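PDB 6LB7: calcium uptake protein 2, mitochondrial from Homo sapiens, which binds calcium through EF-hands and probably regulates, as a partner of its paralogue, calcium entry through the mitochondrial calcium uniporter. Local coordinates for residues R119-L124 / T157-F162; Y87-T92 / K174-F179; S61-A66 / S70-D75. All blocks are in the same frame, centred on the assembly; numbering follows the deposited sequence.

Contact 1: R119-L124 / T157-F162; sequences REFFKL and TLQMRF. With CA (calcium ion), chain F.
Phe121 and Phe162 meet edge to face in the hydrophobic interior of an EF-hand lobe, where the exiting helix of a calcium-loaded EF-hand, 118-129, packs against helix 157-163. The two short segments run nearly antiparallel, at 158°, with their axes 11.6 Å apart, a spacing bridged largely by the Phe121 side chain. Its CG is swung away from the backbone N (chi1 -165°), which carries the ring across the gap toward the facing helix. Phe162 turns its edge to one face of that ring; the centroids lie 5.9 Å apart and the planes stand at 82°, a T-shaped pair. On the same side of the ring plane, Leu158 CD1 approaches Phe121 CZ obliquely at 4.4 Å, and the aliphatic CG of Gln159 also comes obliquely to Phe121 CD2, while Gln159 NE2 donates to Ile154 O. No hydrogen bond joins the segments. The chain of Glu120, the residue before Phe121, is extended beyond CG, and the carboxylate grips the calcium ion with both oxygens, completing a site built by Asp109, Asp111, Asn113 and the backbone O of Met115. Glu120 OE1 and OE2 each lie 2.4 Å from the calcium ion, and a water O is bound at 2.6 Å.

Contact 2: Y87-T92 / K174-F179; sequences YLFLLT and KEFRRF
This is a sparse, wholly apolar helix-to-helix contact inside the EF-hand lobe, in which Phe89 and Leu90 of helix 84-94 reach Phe176 and Phe179 of helix 173-196. The backbones stay well apart, the nearest CA atoms, those of Leu90 and Phe179, being 10.5 Å from one another, so long side chains have to span the gap. Phe89 and Phe176 do so from opposite directions. Each has its CG anti to the backbone N (chi1 176° in both), an extended setting that sends the rings out into the gap between the helices: Phe89 CZ lies 3.9 Å from Phe176 CE1 and 4.1 Å from Phe176 CZ. The approach is made at the edge of the Phe89 ring, whereas it is oblique to that of Phe176. In the second pair the methyl CD2 of Leu90 sits at the edge of the Phe179 ring, near its plane, 4.2 Å from Phe179 CE1. Within helix 84-94, Thr92 OG1 turns back to donate a 2.8 Å hydrogen bond to Phe89 O, satisfying the hydroxyl inside its own helix. Around these pairs, Phe105 of helix 99-108 meets Phe176 edge to face, Leu124 of helix 118-129 touches Phe89, and Phe33 of helix 30-38 packs on Leu90.

Contact 3: S61-A66 / S70-D75; sequences SGIQTA and STFFRD
Ile63 and Ala66, in the loop that follows helix 53-60, fold back onto the first turn of helix 72-76, a short-range contact between consecutive helices. Its packed part is mostly apolar. With CG1 anti to the backbone N (chi1 -151°), Ile63 sends its longer branch to the Phe72 ring at a slant. Ile63 CD1 lies at the ring edge, 4.0 Å from Phe72 CZ, while CG1 of Ile63 keeps the same distance from Phe72 CE1; Ile63 is itself poorly ordered, so these distances are approximate. The methyl of Ala66 points toward the helix and fits between Phe72 and Asp75: Ala66 CB is 3.8 Å from Asp75 CB, 4.0 Å from Phe72 O and, obliquely to the ring, 4.3 Å from Phe72 CD1. Phe72 is buried, with Arg161 making a cation-pi contact to its ring and Phe179 meeting it edge to face.

The other side is looser and polar. Ser61, Gly62 and Gln64 are poorly ordered, Gln64 and Thr65 are exposed, and Asp75 lies at the surface. Thr71 OG1, at the N-cap position, makes no capping bond and instead donates to Asp75 OD1 at 2.7 Å, from above the carboxylate plane. The same oxygen accepts a hydrogen bond from the backbone N of Gly67. Arg74 NH2 donates to Ser70 O at 2.8 Å, in the guanidinium plane, and Arg74 forms salt bridges with Glu186 and Glu189. With no hydrogen bond between the segments, the loop rests on the helix mainly by apolar packing, while Asp75 OD1 links Thr71, at the start of helix 72-76, to Gly67.

How the contacts relate
Contact 3 closes first along the chain; contact 1 then lies nested inside the loop that contact 2 closes. Contacts 1 and 2 have centres about 11 Å apart, and contact 3 lies about 17 Å from contact 1 and 15 Å from contact 2. Phe179 joins all three, touching Leu158 and Phe162 of contact 1 and Phe72 and Phe73 of contact 3, while Leu124 meets Phe89 between contacts 1 and 2. Helices 72-76, 84-94, 118-129, 157-163 and 173-196 thus share one continuous aromatic-rich interior. Helix 118-129 carries both Glu120, a calcium ligand, and Phe121, which faces this interior, so the same helix serves the metal site and the core.

Contact 1: R119-L124 / T157-F162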
# COMPACT_ATOMS: atom_id res chain seq x y z
N ARG B 119 -0.32 22.33 18.37
CA ARG B 119 -1.49 21.58 18.83
C ARG B 119 -1.76 20.37 17.95
O ARG B 119 -2.18 19.32 18.44
CB ARG B 119 -2.72 22.51 18.84
CG ARG B 119 -4.05 21.79 18.65
CD ARG B 119 -5.23 22.77 18.48
NE ARG B 119 -5.00 23.73 17.40
CZ ARG B 119 -4.56 24.97 17.59
NH1 ARG B 119 -4.31 25.41 18.82
NH2 ARG B 119 -4.36 25.77 16.56
N GLU B 120 -1.51 20.49 16.65
CA GLU B 120 -1.68 19.36 15.75
C GLU B 120 -0.58 18.32 15.94
O GLU B 120 -0.83 17.11 15.85
CB GLU B 120 -1.71 19.84 14.31
CG GLU B 120 -2.97 20.66 14.00
CD GLU B 120 -2.91 21.30 12.63
OE1 GLU B 120 -1.83 21.82 12.28
OE2 GLU B 120 -3.94 21.28 11.92
N PHE B 121 0.66 18.77 16.17
CA PHE B 121 1.74 17.82 16.42
C PHE B 121 1.50 17.06 17.71
O PHE B 121 1.87 15.89 17.83
CB PHE B 121 3.07 18.57 16.47
CG PHE B 121 4.28 17.69 16.37
CD1 PHE B 121 4.58 17.03 15.18
CD2 PHE B 121 5.15 17.55 17.45
CE1 PHE B 121 5.71 16.24 15.07
CE2 PHE B 121 6.29 16.75 17.35
CZ PHE B 121 6.57 16.10 16.16
N PHE B 122 0.83 17.71 18.68
CA PHE B 122 0.56 17.10 19.96
C PHE B 122 -0.39 15.92 19.85
O PHE B 122 -0.48 15.11 20.78
CB PHE B 122 -0.02 18.16 20.92
CG PHE B 122 -0.13 17.69 22.33
CD1 PHE B 122 1.00 17.59 23.13
CD2 PHE B 122 -1.36 17.34 22.86
CE1 PHE B 122 0.91 17.15 24.45
CE2 PHE B 122 -1.47 16.90 24.18
CZ PHE B 122 -0.33 16.80 24.97
N LYS B 123 -1.10 15.79 18.73
CA LYS B 123 -1.95 14.62 18.53
C LYS B 123 -1.16 13.32 18.61
O LYS B 123 -1.69 12.30 19.07
CB LYS B 123 -2.66 14.73 17.18
CG LYS B 123 -3.64 13.59 16.89
CD LYS B 123 -4.21 13.70 15.48
CE LYS B 123 -3.13 13.42 14.42
NZ LYS B 123 -3.48 13.95 13.06
N LEU B 124 0.10 13.32 18.15
CA LEU B 124 0.89 12.09 18.23
C LEU B 124 1.08 11.66 19.68
O LEU B 124 0.93 10.47 20.01
CB LEU B 124 2.25 12.29 17.55
CG LEU B 124 2.20 12.74 16.07
CD1 LEU B 124 3.59 12.97 15.49
CD2 LEU B 124 1.42 11.76 15.20
N THR B 157 13.34 19.13 21.68
CA THR B 157 14.10 19.65 20.54
C THR B 157 13.23 19.85 19.31
O THR B 157 13.26 20.92 18.69
CB THR B 157 15.26 18.71 20.21
OG1 THR B 157 16.11 18.56 21.36
CG2 THR B 157 16.08 19.26 19.05
N LEU B 158 12.44 18.83 18.93
CA LEU B 158 11.60 18.97 17.74
C LEU B 158 10.53 20.05 17.93
O LEU B 158 10.26 20.84 17.01
CB LEU B 158 10.93 17.63 17.39
CG LEU B 158 11.79 16.53 16.77
CD1 LEU B 158 10.91 15.44 16.19
CD2 LEU B 158 12.76 17.08 15.68
N GLN B 159 9.90 20.11 19.10
CA GLN B 159 8.88 21.14 19.29
C GLN B 159 9.50 22.53 19.22
O GLN B 159 8.89 23.46 18.68
CB GLN B 159 8.15 20.91 20.60
CG GLN B 159 7.34 19.63 20.62
CD GLN B 159 6.53 19.49 21.87
OE1 GLN B 159 5.34 19.79 21.88
NE2 GLN B 159 7.17 19.05 22.95
N MET B 160 10.72 22.69 19.74
CA MET B 160 11.45 23.95 19.59
C MET B 160 11.73 24.27 18.12
O MET B 160 11.46 25.38 17.66
CB MET B 160 12.79 23.88 20.33
CG MET B 160 12.67 23.70 21.82
SD MET B 160 12.27 25.28 22.56
CE MET B 160 13.17 26.39 21.48
N ARG B 161 12.32 23.32 17.41
CA ARG B 161 12.69 23.53 16.01
C ARG B 161 11.46 23.87 15.17
O ARG B 161 11.52 24.74 14.30
CB ARG B 161 13.40 22.28 15.49
CG ARG B 161 13.49 22.12 14.02
CD ARG B 161 14.39 23.09 13.37
NE ARG B 161 15.21 22.52 12.51
CZ ARG B 161 15.19 22.74 11.34
NH1 ARG B 161 14.40 23.52 10.87
NH2 ARG B 161 15.97 22.17 10.62
N PHE B 162 10.33 23.21 15.43
CA PHE B 162 9.15 23.36 14.60
C PHE B 162 8.28 24.54 15.03
O PHE B 162 7.74 25.25 14.18
CB PHE B 162 8.32 22.07 14.60
CG PHE B 162 9.00 20.88 13.94
CD1 PHE B 162 9.99 21.08 12.98
CD2 PHE B 162 8.65 19.58 14.28
CE1 PHE B 162 10.63 20.00 12.38
CE2 PHE B 162 9.29 18.48 13.68
CZ PHE B 162 10.28 18.69 12.72
CA CA F . -2.96 23.01 10.57
O HOH W 1 -3.40 24.81 12.42

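Contact 2: Y87-T92 / K174-F179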
# COMPACT_ATOMS: atom_id res chain seq x y z
N TYR B 87 10.45 9.87 18.92
CA TYR B 87 11.27 8.76 18.43
C TYR B 87 10.51 7.89 17.42
O TYR B 87 11.01 7.61 16.32
CB TYR B 87 11.77 7.95 19.64
CG TYR B 87 12.28 6.55 19.37
CD1 TYR B 87 11.53 5.43 19.71
CD2 TYR B 87 13.54 6.34 18.80
CE1 TYR B 87 12.02 4.13 19.47
CE2 TYR B 87 14.03 5.05 18.55
CZ TYR B 87 13.26 3.96 18.89
OH TYR B 87 13.74 2.70 18.66
N LEU B 88 9.28 7.50 17.74
CA LEU B 88 8.48 6.71 16.80
C LEU B 88 8.18 7.48 15.52
O LEU B 88 8.20 6.91 14.43
CB LEU B 88 7.17 6.26 17.45
CG LEU B 88 7.23 5.35 18.68
CD1 LEU B 88 5.80 4.90 19.01
CD2 LEU B 88 8.15 4.15 18.42
N PHE B 89 7.89 8.78 15.65
CA PHE B 89 7.63 9.59 14.47
C PHE B 89 8.85 9.64 13.54
O PHE B 89 8.73 9.46 12.32
CB PHE B 89 7.21 11.00 14.89
CG PHE B 89 7.03 11.93 13.74
CD1 PHE B 89 7.93 12.95 13.51
CD2 PHE B 89 5.98 11.74 12.85
CE1 PHE B 89 7.76 13.80 12.43
CE2 PHE B 89 5.82 12.57 11.77
CZ PHE B 89 6.70 13.60 11.56
N LEU B 90 10.03 9.91 14.11
CA LEU B 90 11.26 9.95 13.32
C LEU B 90 11.55 8.60 12.68
O LEU B 90 11.99 8.53 11.53
CB LEU B 90 12.42 10.39 14.20
CG LEU B 90 12.35 11.80 14.79
CD1 LEU B 90 13.36 11.96 15.90
CD2 LEU B 90 12.57 12.89 13.70
N LEU B 91 11.25 7.51 13.38
CA LEU B 91 11.52 6.20 12.80
C LEU B 91 10.62 5.95 11.59
O LEU B 91 11.08 5.40 10.59
CB LEU B 91 11.34 5.08 13.84
CG LEU B 91 12.37 4.82 14.94
CD1 LEU B 91 11.92 3.56 15.69
CD2 LEU B 91 13.77 4.63 14.38
N THR B 92 9.35 6.34 11.67
CA THR B 92 8.49 6.12 10.50
C THR B 92 8.99 6.91 9.30
O THR B 92 8.91 6.44 8.16
CB THR B 92 7.02 6.47 10.79
OG1 THR B 92 6.86 7.87 11.01
CG2 THR B 92 6.51 5.73 12.00
N LYS B 174 7.26 23.18 3.22
CA LYS B 174 8.61 23.14 2.66
C LYS B 174 9.66 23.01 3.76
O LYS B 174 10.68 22.36 3.54
CB LYS B 174 8.85 24.34 1.75
CG LYS B 174 9.45 25.57 2.38
CD LYS B 174 9.60 26.66 1.30
CE LYS B 174 10.14 27.96 1.89
NZ LYS B 174 10.14 29.10 0.94
N GLU B 175 9.42 23.58 4.95
CA GLU B 175 10.42 23.26 5.95
C GLU B 175 10.16 21.88 6.58
O GLU B 175 11.11 21.19 6.95
CB GLU B 175 10.45 24.30 7.07
CG GLU B 175 10.94 25.65 6.79
CD GLU B 175 10.35 26.28 5.56
OE1 GLU B 175 11.04 26.56 4.70
OE2 GLU B 175 9.21 26.48 5.47
N PHE B 176 8.95 21.34 6.57
CA PHE B 176 8.74 19.95 6.99
C PHE B 176 9.45 18.99 6.04
O PHE B 176 10.18 18.10 6.48
CB PHE B 176 7.23 19.66 7.05
CG PHE B 176 6.86 18.21 7.39
CD1 PHE B 176 6.53 17.86 8.69
CD2 PHE B 176 6.79 17.24 6.40
CE1 PHE B 176 6.14 16.56 9.01
CE2 PHE B 176 6.40 15.92 6.70
CZ PHE B 176 6.08 15.58 8.01
N ARG B 177 9.23 19.17 4.73
CA ARG B 177 9.85 18.31 3.73
C ARG B 177 11.37 18.34 3.81
O ARG B 177 12.03 17.30 3.70
CB ARG B 177 9.40 18.73 2.33
CG ARG B 177 10.13 18.00 1.20
CD ARG B 177 9.74 18.49 -0.21
NE ARG B 177 9.76 19.94 -0.31
CZ ARG B 177 10.86 20.68 -0.48
NH1 ARG B 177 12.05 20.10 -0.58
NH2 ARG B 177 10.76 22.00 -0.55
N ARG B 178 11.95 19.52 3.97
CA ARG B 178 13.40 19.66 4.00
C ARG B 178 14.00 18.97 5.23
O ARG B 178 15.08 18.37 5.16
CB ARG B 178 13.76 21.14 3.96
CG ARG B 178 15.19 21.43 3.92
CD ARG B 178 15.47 22.90 3.65
NE ARG B 178 15.28 23.23 2.35
CZ ARG B 178 16.06 22.94 1.46
NH1 ARG B 178 17.07 22.33 1.72
NH2 ARG B 178 15.82 23.27 0.30
N PHE B 179 13.32 19.09 6.37
CA PHE B 179 13.76 18.40 7.58
C PHE B 179 13.77 16.88 7.39
O PHE B 179 14.73 16.21 7.79
CB PHE B 179 12.88 18.79 8.76
CG PHE B 179 13.37 18.26 10.08
CD1 PHE B 179 12.94 17.03 10.55
CD2 PHE B 179 14.28 18.98 10.82
CE1 PHE B 179 13.40 16.53 11.75
CE2 PHE B 179 14.74 18.49 12.03
CZ PHE B 179 14.30 17.26 12.49

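Contact 3: S61-A66 / S70-D75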
# COMPACT_ATOMS: atom_id res chain seq x y z
N SER B 61 17.76 25.39 25.19
CA SER B 61 18.23 26.68 24.69
C SER B 61 19.60 26.52 24.04
O SER B 61 20.58 26.17 24.71
CB SER B 61 18.32 27.71 25.82
OG SER B 61 17.06 28.29 26.11
N GLY B 62 19.69 26.77 22.74
CA GLY B 62 20.95 26.46 22.09
C GLY B 62 20.77 25.80 20.75
O GLY B 62 21.73 25.69 19.98
N ILE B 63 19.53 25.39 20.45
CA ILE B 63 19.16 24.91 19.13
C ILE B 63 19.44 25.95 18.05
O ILE B 63 19.26 25.67 16.86
CB ILE B 63 17.67 24.50 19.13
CG1 ILE B 63 17.40 23.40 18.11
CG2 ILE B 63 16.76 25.70 18.87
CD1 ILE B 63 15.94 23.02 17.97
N GLN B 64 19.88 27.15 18.45
CA GLN B 64 20.35 28.20 17.54
C GLN B 64 21.53 27.72 16.70
O GLN B 64 21.60 28.01 15.50
CB GLN B 64 20.76 29.43 18.35
CG GLN B 64 19.95 29.78 19.49
CD GLN B 64 18.52 29.77 19.30
OE1 GLN B 64 18.07 29.60 18.39
NE2 GLN B 64 17.81 29.95 20.16
N THR B 65 22.50 27.06 17.35
CA THR B 65 23.80 26.85 16.72
C THR B 65 23.90 25.58 15.88
O THR B 65 24.78 25.50 15.01
CB THR B 65 24.91 26.85 17.78
OG1 THR B 65 26.16 26.50 17.18
CG2 THR B 65 24.60 25.87 18.90
N ALA B 66 23.04 24.58 16.10
CA ALA B 66 23.05 23.40 15.24
C ALA B 66 22.65 23.78 13.80
O ALA B 66 22.01 24.81 13.55
CB ALA B 66 22.11 22.32 15.78
N SER B 70 21.62 18.74 6.91
CA SER B 70 21.81 17.32 7.20
C SER B 70 22.78 17.05 8.35
O SER B 70 23.18 15.90 8.53
CB SER B 70 22.30 16.60 5.95
OG SER B 70 23.54 17.11 5.52
N THR B 71 23.17 18.04 9.15
CA THR B 71 23.96 17.77 10.34
C THR B 71 23.24 18.18 11.61
O THR B 71 23.87 18.24 12.67
CB THR B 71 25.32 18.47 10.28
OG1 THR B 71 25.13 19.89 10.33
CG2 THR B 71 26.05 18.07 9.00
N PHE B 72 21.92 18.41 11.53
CA PHE B 72 21.15 18.87 12.68
C PHE B 72 21.33 17.96 13.90
O PHE B 72 21.57 18.44 15.01
CB PHE B 72 19.67 18.96 12.28
CG PHE B 72 18.75 19.38 13.41
CD1 PHE B 72 18.69 20.71 13.81
CD2 PHE B 72 17.93 18.45 14.04
CE1 PHE B 72 17.83 21.10 14.83
CE2 PHE B 72 17.08 18.84 15.06
CZ PHE B 72 17.02 20.18 15.44
N PHE B 73 21.15 16.64 13.73
CA PHE B 73 21.25 15.79 14.92
C PHE B 73 22.70 15.63 15.37
O PHE B 73 22.97 15.63 16.57
CB PHE B 73 20.59 14.41 14.67
CG PHE B 73 19.08 14.48 14.53
CD1 PHE B 73 18.25 14.34 15.64
CD2 PHE B 73 18.50 14.74 13.30
CE1 PHE B 73 16.86 14.45 15.51
CE2 PHE B 73 17.12 14.83 13.15
CZ PHE B 73 16.30 14.69 14.26
N ARG B 74 23.64 15.50 14.42
CA ARG B 74 25.05 15.35 14.79
C ARG B 74 25.60 16.61 15.45
O ARG B 74 26.42 16.52 16.36
CB ARG B 74 25.91 14.99 13.56
CG ARG B 74 25.82 13.49 13.20
CD ARG B 74 26.46 13.15 11.82
NE ARG B 74 25.77 13.78 10.70
CZ ARG B 74 26.20 13.74 9.44
NH1 ARG B 74 27.31 13.08 9.13
NH2 ARG B 74 25.51 14.36 8.48
N ASP B 75 25.15 17.80 15.01
CA ASP B 75 25.58 19.04 15.68
C ASP B 75 25.08 19.11 17.12
O ASP B 75 25.83 19.49 18.02
CB ASP B 75 25.12 20.26 14.89
CG ASP B 75 25.80 20.38 13.55
OD1 ASP B 75 25.29 21.11 12.69
OD2 ASP B 75 26.83 19.70 13.34